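Local coordinates for protein UDP-L-Rhamnose Synthase (Acanthamoeba polyphaga mimivirus, PDB 7JID) that makes UDP-L-rhamnose, probably as an NADPH-dependent short-chain dehydrogenase-type reductase working on a UDP-linked keto-sugar, at residues V157-R163 against T211-T217; V201-M205 against L267-Y271; Y106-I112 against K143-D147. The contacts are given in a common frame with arbitrary orientation. Residue numbers count along the deposited sequence, not the author numbering.

Overall arrangement
The three contacts form a layered section through a Rossmann-like domain whose parallel sheet ends in strands 103-109, 157-162 and 212-215. Contact 1 joins the last two strands. Contact 3 lays helix 138-150 on the neighbouring strand 103-109, its centre about 9 Å from that of contact 1. Contact 2 joins helices 195-207 and 265-270 on the opposite face, Met202 and Met205 reaching Leu160, Phe214 and Phe216; its centre is about 10 Å from that of contact 1 and 18 Å from that of contact 3. Along the chain, contact 3 closes before contact 1 opens, while contacts 1 and 2 interleave. Contact 3 borders NADP and the UDP-sugar; Ile162 and Arg163 of contact 1 also reach them, linking sheet edge and active site.

Contact 1 (V157-R163 against T211-T217); sequences VLNLRIR and TGTFNFT
Arg161, Phe216 and Thr213 have the most surface covered where the extended strands 157-162 and 212-215 run parallel, axes 4.7 Å apart at an angle of 18°. Leu158 pairs with Gly212, Asn159 with Thr213, Leu160 with Phe214 and Arg161 with Asn215 (CA to CA 4.5-5.1 Å). Both backbone groups of Arg161 bond to segment 211-217, straddling Asn215: Arg161 N donates to Phe214 O (2.9 Å) and Phe216 N to Arg161 O (2.8 Å). Before it come Phe214 N to Asn159 O (2.9 Å), Asn159 N to Gly212 O (2.8 Å) and Gly212 N to Val157 O (2.9 Å). Gly212 has phi 108°, psi -176°, where a CB would jam against the carbonyl of Thr211. This parallel pair ends the six-stranded sheet of the Rossmann-like fold, and helix 195-207, in the crossover between the strands, covers the face of Leu158, Leu160 and Phe214. On that side Phe216 (chi1 t) receives Leu160 CD1 4.0 Å from its ring centroid as a CH-pi contact, and Ile162 CG2 lies 3.7 Å from Phe216 CD2 at the ring edge. On the reverse face Arg161 (mtt) stretches over Thr213, Arg161 NE 3.7 Å from Thr213 CG2; Arg161 NH1 donates to Asn215 OD1 (2.8 Å), while NH2 salt-bridges Asp147. Thr213 OG1 accepts from Asn159 ND2 (2.9 Å).

Contact 2 (V201-M205 against L267-Y271); sequences VMIDM and LQSLY
Two helices that pack against the face of the Rossmann-like sheet carrying Leu158, Leu160 and Phe214, 195-207 and 265-270, meet here through a tyrosine near the C-terminal end of the second. Residues 201-205 are one helical turn (Met205 N to Val201 O 2.9 Å); in the other segment Tyr271 N bonds to Leu267 O (2.9 Å), and Tyr271 has phi -135°, psi 77°, its CA 7.6 Å from Val201 CA. Tyr271 (chi1 m) extends its ring across the turn. Val201 (chi1 t) sets CG1 over the ring face, 3.7 Å from the centroid of Tyr271, a CH-pi contact. Met205 (chi1 m, chi2 t) brings CG to 3.5 Å from Tyr271 CE2, with SD 5.1 Å from the Tyr271 centroid in an oblique Met-aromatic contact. Leu267 CD1 packs on Met205 SD (4.0 Å) and Val201 CG1 (4.2 Å). At the ring edge Tyr271 OH donates to Asp204 OD2 in a short hydrogen bond (2.6 Å), so a charged acceptor meets the phenol at the tip of an otherwise apolar interface.

Contact 3 (Y106-I112 against K143-D147); sequences YLGTGCI and KGFTD. With NAP (NADP nicotinamide-adenine-dinucleotide phosphate), chain D.
In this extended SDR-type Rossmann fold, strand 103-109 and helix 138-150 border the cofactor site; their segments 106-109 and 143-147 approach to 8.6 Å between axes at 131°. Tyr106 (chi1 t) points toward the helix, where its OH accepts from Lys143 NZ (2.9 Å), touches Thr146 CG2 (3.4 Å) and shares a water with Lys143 O (Tyr106 OH to water 2.8 Å, Lys143 O to water 3.0 Å). Leu107 points away from the helix, its side chain touching Leu160 and Ile162 of strand 157-162, while Leu107 O comes within 3.5 Å of NADP O4D. At Gly108 a CB would strike Tyr106 CE2. Thr109 (chi1 t) places CG2 3.4 Å from Lys143 CB; its OG1 hydrogen-bonds the UDP-sugar and accepts from Cys111 N (3.0 Å) in an ST turn that redirects the chain toward Ile112. Lys143 follows Tyr139 in the Tyr-X-X-X-Lys pattern of the family, whose lysine binds the nicotinamide ribose in relatives; here Lys143 NZ stands near NADP O3D at 3.9 Å, beyond hydrogen-bond length. Past the turn, Ile112 (chi1 p, chi2 t) comes back against the helix, its CA 5.2 Å from Gly144 CA. Ile112 CD1 lies 3.6 Å from CG of Asp147, whose carboxylate salt-bridges Arg161, and Ile112 CG2 sits 3.6 Å from Gly144 N.

Contact 1 (V157-R163 against T211-T217)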
# COMPACT_ATOMS: atom_id res chain seq x y z
N VAL A 157 15.53 -7.36 7.49
CA VAL A 157 15.06 -6.03 8.00
C VAL A 157 14.67 -6.14 9.47
O VAL A 157 13.95 -7.10 9.83
CB VAL A 157 13.88 -5.50 7.19
CG1 VAL A 157 13.29 -4.24 7.79
CG2 VAL A 157 14.29 -5.28 5.74
N LEU A 158 15.08 -5.17 10.25
CA LEU A 158 14.64 -5.01 11.64
C LEU A 158 13.42 -4.07 11.62
O LEU A 158 13.63 -2.88 11.34
CB LEU A 158 15.77 -4.45 12.50
CG LEU A 158 15.49 -4.29 13.99
CD1 LEU A 158 15.15 -5.62 14.62
CD2 LEU A 158 16.68 -3.60 14.65
N ASN A 159 12.25 -4.58 11.97
CA ASN A 159 10.97 -3.83 11.98
C ASN A 159 10.61 -3.52 13.44
O ASN A 159 10.11 -4.40 14.13
CB ASN A 159 9.94 -4.59 11.17
CG ASN A 159 8.53 -4.07 11.40
OD1 ASN A 159 8.35 -2.86 11.41
ND2 ASN A 159 7.59 -4.99 11.47
N LEU A 160 10.80 -2.29 13.86
CA LEU A 160 10.57 -1.92 15.28
C LEU A 160 9.23 -1.18 15.40
O LEU A 160 9.00 -0.18 14.70
CB LEU A 160 11.70 -1.03 15.82
CG LEU A 160 13.07 -1.71 15.82
CD1 LEU A 160 14.11 -0.76 16.36
CD2 LEU A 160 13.05 -3.05 16.54
N ARG A 161 8.31 -1.75 16.17
CA ARG A 161 7.01 -1.09 16.42
C ARG A 161 7.04 -0.19 17.66
O ARG A 161 6.93 -0.65 18.82
CB ARG A 161 5.96 -2.20 16.56
CG ARG A 161 5.74 -3.06 15.34
CD ARG A 161 4.64 -4.01 15.73
NE ARG A 161 4.29 -5.01 14.77
CZ ARG A 161 3.76 -6.19 15.06
NH1 ARG A 161 3.64 -6.57 16.32
NH2 ARG A 161 3.40 -6.99 14.07
N ILE A 162 7.25 1.12 17.46
CA ILE A 162 7.16 2.10 18.58
C ILE A 162 5.71 2.58 18.64
O ILE A 162 4.99 2.49 17.63
CB ILE A 162 8.16 3.25 18.44
CG1 ILE A 162 7.95 4.02 17.14
CG2 ILE A 162 9.58 2.72 18.61
CD1 ILE A 162 8.52 5.43 17.21
N ARG A 163 5.36 3.13 19.78
CA ARG A 163 4.08 3.84 19.91
C ARG A 163 4.26 5.10 20.73
O ARG A 163 5.02 5.07 21.73
CB ARG A 163 3.03 2.98 20.59
CG ARG A 163 2.73 1.70 19.84
CD ARG A 163 1.57 0.92 20.44
NE ARG A 163 0.30 1.61 20.23
CZ ARG A 163 -0.59 1.99 21.14
NH1 ARG A 163 -0.31 1.97 22.43
NH2 ARG A 163 -1.72 2.53 20.76
N THR A 211 17.49 -8.96 13.25
CA THR A 211 16.45 -8.74 12.22
C THR A 211 15.12 -9.26 12.75
O THR A 211 15.11 -9.87 13.82
CB THR A 211 16.77 -9.34 10.84
OG1 THR A 211 16.87 -10.77 10.94
CG2 THR A 211 18.01 -8.70 10.26
N GLY A 212 14.04 -8.97 12.02
CA GLY A 212 12.72 -9.45 12.40
C GLY A 212 11.84 -8.32 12.92
O GLY A 212 12.32 -7.19 13.03
N THR A 213 10.66 -8.67 13.37
CA THR A 213 9.72 -7.70 13.97
C THR A 213 9.93 -7.72 15.49
O THR A 213 10.01 -8.80 16.08
CB THR A 213 8.29 -7.99 13.57
OG1 THR A 213 8.20 -7.76 12.16
CG2 THR A 213 7.28 -7.11 14.27
N PHE A 214 9.94 -6.55 16.12
CA PHE A 214 9.93 -6.41 17.60
C PHE A 214 8.93 -5.33 17.97
O PHE A 214 9.08 -4.17 17.55
CB PHE A 214 11.29 -6.04 18.16
CG PHE A 214 12.32 -7.14 18.08
CD1 PHE A 214 12.69 -7.83 19.24
CD2 PHE A 214 13.00 -7.39 16.90
CE1 PHE A 214 13.68 -8.81 19.17
CE2 PHE A 214 13.96 -8.40 16.83
CZ PHE A 214 14.33 -9.07 17.98
N ASN A 215 8.04 -5.66 18.89
CA ASN A 215 7.30 -4.65 19.67
C ASN A 215 8.35 -3.87 20.46
O ASN A 215 9.22 -4.47 21.10
CB ASN A 215 6.25 -5.34 20.54
CG ASN A 215 5.09 -5.88 19.75
OD1 ASN A 215 4.78 -5.41 18.66
ND2 ASN A 215 4.47 -6.94 20.28
N PHE A 216 8.30 -2.56 20.38
CA PHE A 216 9.41 -1.69 20.78
C PHE A 216 8.85 -0.55 21.63
O PHE A 216 9.15 0.62 21.41
CB PHE A 216 10.20 -1.24 19.56
CG PHE A 216 11.63 -0.98 19.93
CD1 PHE A 216 12.48 -2.03 20.19
CD2 PHE A 216 12.12 0.31 19.91
CE1 PHE A 216 13.82 -1.76 20.49
CE2 PHE A 216 13.44 0.57 20.24
CZ PHE A 216 14.28 -0.48 20.49
N THR A 217 8.09 -0.95 22.63
CA THR A 217 7.58 -0.08 23.71
C THR A 217 8.19 -0.52 25.05
O THR A 217 8.59 -1.69 25.20
CB THR A 217 6.05 -0.13 23.75
OG1 THR A 217 5.71 -1.51 23.79
CG2 THR A 217 5.41 0.55 22.56

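Contact 2 (V201-M205 against L267-Y271)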
# COMPACT_ATOMS: atom_id res chain seq x y z
N VAL A 201 18.98 1.02 22.67
CA VAL A 201 18.65 -0.40 22.41
C VAL A 201 18.52 -0.58 20.90
O VAL A 201 19.04 -1.59 20.38
CB VAL A 201 17.38 -0.76 23.18
CG1 VAL A 201 16.83 -2.08 22.78
CG2 VAL A 201 17.57 -0.71 24.69
N MET A 202 17.83 0.34 20.22
CA MET A 202 17.58 0.20 18.77
C MET A 202 18.95 0.19 18.06
O MET A 202 19.16 -0.65 17.19
CB MET A 202 16.71 1.34 18.23
CG MET A 202 16.78 1.43 16.74
SD MET A 202 15.64 2.60 16.08
CE MET A 202 16.39 4.09 16.67
N ILE A 203 19.82 1.12 18.45
CA ILE A 203 21.19 1.22 17.86
C ILE A 203 21.93 -0.09 18.12
O ILE A 203 22.65 -0.57 17.22
CB ILE A 203 21.95 2.45 18.39
CG1 ILE A 203 21.35 3.73 17.82
CG2 ILE A 203 23.44 2.33 18.06
CD1 ILE A 203 21.88 5.00 18.36
N ASP A 204 21.84 -0.62 19.35
CA ASP A 204 22.52 -1.89 19.70
C ASP A 204 22.04 -3.01 18.76
O ASP A 204 22.84 -3.79 18.25
CB ASP A 204 22.35 -2.23 21.19
CG ASP A 204 23.26 -3.37 21.63
OD1 ASP A 204 24.51 -3.11 21.64
OD2 ASP A 204 22.75 -4.51 21.87
N MET A 205 20.73 -3.17 18.63
CA MET A 205 20.12 -4.17 17.73
C MET A 205 20.62 -4.03 16.27
O MET A 205 20.97 -5.06 15.69
CB MET A 205 18.59 -4.04 17.80
CG MET A 205 18.05 -4.55 19.08
SD MET A 205 16.26 -4.20 19.19
CE MET A 205 15.67 -5.78 18.58
N LEU A 267 11.39 -8.59 23.03
CA LEU A 267 12.43 -7.57 23.30
C LEU A 267 13.03 -7.87 24.68
O LEU A 267 14.24 -7.70 24.83
CB LEU A 267 11.82 -6.17 23.27
CG LEU A 267 12.85 -5.05 23.42
CD1 LEU A 267 13.84 -5.04 22.26
CD2 LEU A 267 12.14 -3.73 23.57
N GLN A 268 12.19 -8.19 25.68
CA GLN A 268 12.69 -8.39 27.07
C GLN A 268 13.67 -9.57 27.13
O GLN A 268 14.52 -9.53 28.04
CB GLN A 268 11.51 -8.55 28.03
CG GLN A 268 10.77 -7.24 28.25
CD GLN A 268 9.62 -7.42 29.22
OE1 GLN A 268 8.43 -7.34 28.88
NE2 GLN A 268 10.00 -7.69 30.46
N SER A 269 13.55 -10.55 26.23
CA SER A 269 14.45 -11.73 26.16
C SER A 269 15.86 -11.27 25.82
O SER A 269 16.81 -11.96 26.22
CB SER A 269 13.97 -12.77 25.19
OG SER A 269 14.08 -12.32 23.83
N LEU A 270 15.99 -10.14 25.13
CA LEU A 270 17.31 -9.62 24.68
C LEU A 270 17.76 -8.46 25.55
O LEU A 270 18.98 -8.25 25.69
CB LEU A 270 17.21 -9.22 23.20
CG LEU A 270 16.87 -10.32 22.21
CD1 LEU A 270 16.93 -9.77 20.77
CD2 LEU A 270 17.78 -11.54 22.37
N TYR A 271 16.82 -7.67 26.06
CA TYR A 271 17.12 -6.41 26.77
C TYR A 271 16.27 -6.39 28.02
O TYR A 271 15.24 -5.72 28.06
CB TYR A 271 16.86 -5.21 25.85
CG TYR A 271 17.79 -5.22 24.67
CD1 TYR A 271 19.09 -4.74 24.78
CD2 TYR A 271 17.37 -5.69 23.44
CE1 TYR A 271 19.93 -4.74 23.69
CE2 TYR A 271 18.22 -5.73 22.35
CZ TYR A 271 19.51 -5.27 22.48
OH TYR A 271 20.32 -5.26 21.37

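Contact 3 (Y106-I112 against K143-D147)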
# COMPACT_ATOMS: atom_id res chain seq x y z
N TYR A 106 14.01 -0.49 10.04
CA TYR A 106 12.77 0.24 9.72
C TYR A 106 12.07 0.60 11.04
O TYR A 106 11.63 -0.28 11.75
CB TYR A 106 11.88 -0.57 8.78
CG TYR A 106 10.46 -0.07 8.73
CD1 TYR A 106 10.17 1.17 8.18
CD2 TYR A 106 9.44 -0.86 9.20
CE1 TYR A 106 8.87 1.64 8.16
CE2 TYR A 106 8.13 -0.41 9.20
CZ TYR A 106 7.85 0.82 8.63
OH TYR A 106 6.59 1.35 8.63
N LEU A 107 11.95 1.88 11.33
CA LEU A 107 11.16 2.33 12.52
C LEU A 107 9.70 2.41 12.12
O LEU A 107 9.34 3.31 11.33
CB LEU A 107 11.67 3.66 13.05
CG LEU A 107 11.19 3.98 14.47
CD1 LEU A 107 11.49 2.87 15.46
CD2 LEU A 107 11.82 5.27 14.96
N GLY A 108 8.92 1.39 12.51
CA GLY A 108 7.48 1.31 12.22
C GLY A 108 6.66 1.76 13.41
O GLY A 108 7.03 2.66 14.15
N THR A 109 5.52 1.12 13.54
CA THR A 109 4.52 1.53 14.54
C THR A 109 3.78 0.32 15.09
O THR A 109 3.48 -0.62 14.33
CB THR A 109 3.57 2.58 13.95
OG1 THR A 109 2.68 2.98 15.00
CG2 THR A 109 2.79 2.06 12.76
N GLY A 110 3.43 0.42 16.38
CA GLY A 110 2.49 -0.53 16.98
C GLY A 110 1.07 0.02 17.01
O GLY A 110 0.23 -0.70 17.56
N CYS A 111 0.78 1.15 16.34
CA CYS A 111 -0.60 1.70 16.26
C CYS A 111 -1.41 0.98 15.17
O CYS A 111 -2.11 1.62 14.41
CB CYS A 111 -0.54 3.21 16.15
SG CYS A 111 -0.02 3.85 17.77
N ILE A 112 -1.31 -0.35 15.13
CA ILE A 112 -1.99 -1.22 14.12
C ILE A 112 -2.88 -2.21 14.85
O ILE A 112 -3.48 -3.07 14.19
CB ILE A 112 -0.91 -1.90 13.26
CG1 ILE A 112 -0.03 -2.83 14.09
CG2 ILE A 112 -0.10 -0.80 12.57
CD1 ILE A 112 1.04 -3.53 13.31
N LYS A 143 -0.00 1.69 7.58
CA LYS A 143 1.11 1.18 8.42
C LYS A 143 0.91 -0.28 8.78
O LYS A 143 1.91 -0.98 8.88
CB LYS A 143 1.35 2.06 9.64
CG LYS A 143 2.05 3.37 9.32
CD LYS A 143 3.56 3.19 9.03
CE LYS A 143 4.37 4.44 8.97
NZ LYS A 143 5.82 4.15 8.86
N GLY A 144 -0.33 -0.71 8.95
CA GLY A 144 -0.62 -2.12 9.20
C GLY A 144 -0.12 -2.95 8.05
O GLY A 144 0.58 -4.00 8.25
N PHE A 145 -0.44 -2.54 6.82
CA PHE A 145 0.05 -3.29 5.65
C PHE A 145 1.56 -3.19 5.55
O PHE A 145 2.19 -4.16 5.19
CB PHE A 145 -0.66 -2.85 4.38
CG PHE A 145 -2.09 -3.33 4.35
CD1 PHE A 145 -2.36 -4.68 4.23
CD2 PHE A 145 -3.15 -2.47 4.58
CE1 PHE A 145 -3.66 -5.16 4.25
CE2 PHE A 145 -4.45 -2.93 4.56
CZ PHE A 145 -4.69 -4.28 4.42
N THR A 146 2.17 -2.03 5.81
CA THR A 146 3.65 -1.97 5.79
C THR A 146 4.23 -2.98 6.79
O THR A 146 5.22 -3.70 6.47
CB THR A 146 4.17 -0.57 6.07
OG1 THR A 146 3.45 0.24 5.13
CG2 THR A 146 5.66 -0.48 5.89
N ASP A 147 3.61 -3.11 7.93
CA ASP A 147 4.13 -4.00 8.98
C ASP A 147 4.04 -5.44 8.47
O ASP A 147 5.00 -6.18 8.65
CB ASP A 147 3.33 -3.85 10.26
CG ASP A 147 3.87 -4.73 11.36
OD1 ASP A 147 4.72 -4.24 12.11
OD2 ASP A 147 3.33 -5.85 11.53
PA NAP D . 9.19 13.58 11.36
O1A NAP D . 9.87 14.58 12.27
O2A NAP D . 8.09 14.05 10.47
O5B NAP D . 10.40 12.98 10.53
C5B NAP D . 10.16 12.24 9.33
C4B NAP D . 11.24 12.41 8.28
O4B NAP D . 11.03 11.53 7.18
C3B NAP D . 11.21 13.84 7.76
O3B NAP D . 12.59 14.26 7.85
C2B NAP D . 10.75 13.66 6.32
O2B NAP D . 11.47 14.54 5.50
C1B NAP D . 11.17 12.24 5.96
N9A NAP D . 10.49 11.56 4.87
C8A NAP D . 9.20 11.31 4.77
N7A NAP D . 8.94 10.63 3.65
C5A NAP D . 10.10 10.45 3.02
C6A NAP D . 10.48 9.85 1.80
N6A NAP D . 9.55 9.30 1.05
N1A NAP D . 11.82 9.89 1.48
C2A NAP D . 12.71 10.45 2.31
N3A NAP D . 12.44 11.06 3.48
C4A NAP D . 11.13 11.04 3.85
O3 NAP D . 8.58 12.28 12.09
PN NAP D . 9.26 11.41 13.28
O1N NAP D . 8.18 11.52 14.34
O2N NAP D . 10.70 11.60 13.48
O5D NAP D . 9.00 9.95 12.70
C5D NAP D . 9.85 9.09 11.96
C4D NAP D . 8.95 8.02 11.28
O4D NAP D . 9.36 6.77 11.73
C3D NAP D . 7.52 8.21 11.74
O3D NAP D . 6.56 7.39 10.98
C2D NAP D . 7.85 7.80 13.20
O2D NAP D . 6.79 7.46 14.09
C1D NAP D . 8.76 6.61 13.03
P2B NAP D . 10.73 15.62 4.61
O1X NAP D . 10.32 16.74 5.45
O2X NAP D . 11.96 16.00 3.76
O3X NAP D . 9.57 15.05 3.79
O HOH W 1 4.67 -0.25 9.83
O HOH W 2 5.79 -1.72 11.85